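Local coordinates for 2-oxoglutarate-dependent dioxygenase tropC (Talaromyces stipitatus, PDB 6XJJ), which acts as an iron- and 2-oxoglutarate-dependent dioxygenase in the biosynthesis of fungal tropolones, at residues N212-N217 and F316-N321. Numbering follows the deposited sequence.
Sequences NDILIN and FFLNGN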
loop_
_atom_site.group_PDB
_atom_site.type_symbol
_atom_site.label_atom_id
_atom_site.label_comp_id
_atom_site.label_asym_id
_atom_site.label_seq_id
_atom_site.Cartn_x
_atom_site.Cartn_y
_atom_site.Cartn_z
ATOM N N ASN A 212 -4.480 8.558 15.944
ATOM C CA ASN A 212 -3.427 7.634 16.341
ATOM C C ASN A 212 -3.949 6.309 16.888
ATOM O O ASN A 212 -3.150 5.390 17.081
ATOM C CB ASN A 212 -2.522 8.308 17.365
ATOM C CG ASN A 212 -1.759 9.481 16.773
ATOM O OD1 ASN A 212 -1.703 9.645 15.548
ATOM N ND2 ASN A 212 -1.116 10.266 17.631
ATOM N N ASP A 213 -5.254 6.166 17.119
ATOM C CA ASP A 213 -5.772 4.903 17.638
ATOM C C ASP A 213 -5.738 3.771 16.614
ATOM O O ASP A 213 -5.792 2.603 17.011
ATOM C CB ASP A 213 -7.197 5.097 18.150
ATOM C CG ASP A 213 -7.241 5.897 19.435
ATOM O OD1 ASP A 213 -6.180 6.033 20.078
ATOM O OD2 ASP A 213 -8.323 6.392 19.808
ATOM N N ILE A 214 -5.678 4.078 15.312
ATOM C CA ILE A 214 -5.480 3.026 14.318
ATOM C C ILE A 214 -4.091 2.421 14.392
ATOM O O ILE A 214 -3.854 1.355 13.810
ATOM C CB ILE A 214 -5.705 3.507 12.872
ATOM C CG1 ILE A 214 -4.976 4.832 12.635
ATOM C CG2 ILE A 214 -7.195 3.561 12.522
ATOM C CD1 ILE A 214 -4.844 5.231 11.182
ATOM N N LEU A 215 -3.146 3.082 15.050
ATOM C CA LEU A 215 -1.846 2.463 15.250
ATOM C C LEU A 215 -1.863 1.455 16.392
ATOM O O LEU A 215 -0.926 0.657 16.499
ATOM C CB LEU A 215 -0.793 3.543 15.499
ATOM C CG LEU A 215 -0.686 4.562 14.359
ATOM C CD1 LEU A 215 0.275 5.656 14.724
ATOM C CD2 LEU A 215 -0.278 3.921 13.042
ATOM N N ILE A 216 -2.913 1.456 17.214
ATOM C CA ILE A 216 -3.070 0.495 18.305
ATOM C C ILE A 216 -3.461 -0.863 17.721
ATOM O O ILE A 216 -4.618 -1.082 17.352
ATOM C CB ILE A 216 -4.111 0.967 19.327
ATOM C CG1 ILE A 216 -3.718 2.312 19.946
ATOM C CG2 ILE A 216 -4.300 -0.077 20.415
ATOM C CD1 ILE A 216 -2.380 2.312 20.677
ATOM N N ASN A 217 -2.508 -1.787 17.678
ATOM C CA ASN A 217 -2.764 -3.169 17.296
ATOM C C ASN A 217 -3.323 -3.204 15.879
ATOM O O ASN A 217 -4.440 -3.686 15.659
ATOM C CB ASN A 217 -3.746 -3.822 18.267
ATOM C CG ASN A 217 -3.533 -5.316 18.381
ATOM O OD1 ASN A 217 -2.390 -5.778 18.453
ATOM N ND2 ASN A 217 -4.619 -6.087 18.323
ATOM N N PHE A 316 1.722 -1.936 0.781
ATOM C CA PHE A 316 1.387 -2.144 2.179
ATOM C C PHE A 316 0.259 -1.201 2.546
ATOM O O PHE A 316 0.194 -0.069 2.055
ATOM C CB PHE A 316 2.704 -2.072 3.041
ATOM C CG PHE A 316 2.545 -1.788 4.536
ATOM C CD1 PHE A 316 1.471 -1.131 5.113
ATOM C CD2 PHE A 316 3.308 -2.571 5.391
ATOM C CE1 PHE A 316 1.367 -0.987 6.491
ATOM C CE2 PHE A 316 3.177 -2.468 6.767
ATOM C CZ PHE A 316 2.196 -1.688 7.306
ATOM N N PHE A 317 -0.680 -1.714 3.349
ATOM C CA PHE A 317 -1.879 -0.964 3.666
ATOM C C PHE A 317 -2.103 -0.983 5.165
ATOM O O PHE A 317 -1.715 -1.926 5.861
ATOM C CB PHE A 317 -3.182 -1.487 2.978
ATOM C CG PHE A 317 -3.008 -1.957 1.551
ATOM C CD1 PHE A 317 -2.036 -2.880 1.204
ATOM C CD2 PHE A 317 -3.688 -1.314 0.526
ATOM C CE1 PHE A 317 -1.870 -3.281 -0.107
ATOM C CE2 PHE A 317 -3.492 -1.686 -0.788
ATOM C CZ PHE A 317 -2.583 -2.664 -1.101
ATOM N N LEU A 318 -2.736 0.084 5.641
ATOM C CA LEU A 318 -3.167 0.226 7.024
ATOM C C LEU A 318 -4.683 0.375 7.016
ATOM O O LEU A 318 -5.212 1.371 6.507
ATOM C CB LEU A 318 -2.481 1.422 7.683
ATOM C CG LEU A 318 -2.995 1.829 9.069
ATOM C CD1 LEU A 318 -2.815 0.702 10.074
ATOM C CD2 LEU A 318 -2.296 3.100 9.538
ATOM N N ASN A 319 -5.375 -0.617 7.566
ATOM C CA ASN A 319 -6.830 -0.618 7.634
ATOM C C ASN A 319 -7.288 -0.239 9.037
ATOM O O ASN A 319 -6.510 -0.242 9.994
ATOM C CB ASN A 319 -7.386 -1.997 7.255
ATOM C CG ASN A 319 -7.138 -2.350 5.806
ATOM O OD1 ASN A 319 -7.060 -1.476 4.943
ATOM N ND2 ASN A 319 -6.971 -3.637 5.536
ATOM N N GLY A 320 -8.573 0.102 9.143
ATOM C CA GLY A 320 -9.194 0.245 10.446
ATOM C C GLY A 320 -9.093 -1.028 11.261
ATOM O O GLY A 320 -8.917 -2.134 10.737
ATOM N N ASN A 321 -9.188 -0.857 12.575
ATOM C CA ASN A 321 -9.044 -1.983 13.475
ATOM C C ASN A 321 -10.276 -2.880 13.511
ATOM O O ASN A 321 -11.377 -2.519 13.082
ATOM C CB ASN A 321 -8.682 -1.498 14.873
ATOM C CG ASN A 321 -7.217 -1.710 15.177
ATOM O OD1 ASN A 321 -6.623 -2.673 14.685
ATOM N ND2 ASN A 321 -6.614 -0.814 15.936
#
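Leu318 lays its CD2 methyl against the tip of Ile214, where the distance to Ile214 CD1 is 3.7 Å, and the two side chains pass at a slant. The same methyl meets Leu215 more loosely, with CD2 of Leu215 at 4.1 Å from CD2 of Leu318 and the chains nearly perpendicular. One branch of Leu318 therefore serves both residues, while the other, CD1, faces the Ile214 carbonyl, 3.9 Å from Ile214 O. Torsions account for this reach: Leu318 holds CG anti to its backbone N (chi1 171°), and Ile214 carries CG1 between N and the carbonyl carbon (chi1 47°), leaving CG2 to approach Gly320 CA at 4.4 Å.

Beyond Gly320 the contact turns polar. The model places Asn321 ND2 2.5 Å from Ile216 O, with an angle of 141° at the hydrogen, too short to take literally. Asn321 OD1 also lies 2.6 Å from Asn217 O, two acceptors that cannot bond, and the residue is poorly ordered, so this amide's placement is doubtful.

Val193 of helix 171-204 also touches Leu318, whose side chain is about 13 Å from the bound iron, well away from the metal site. Through Ile214 and Leu215 the 3-10 turn after the long helix packs on the end of strand 311-318, an inner strand of the major sheet in the double-stranded beta-helix (jelly-roll) fold of 2-oxoglutarate-dependent dioxygenases.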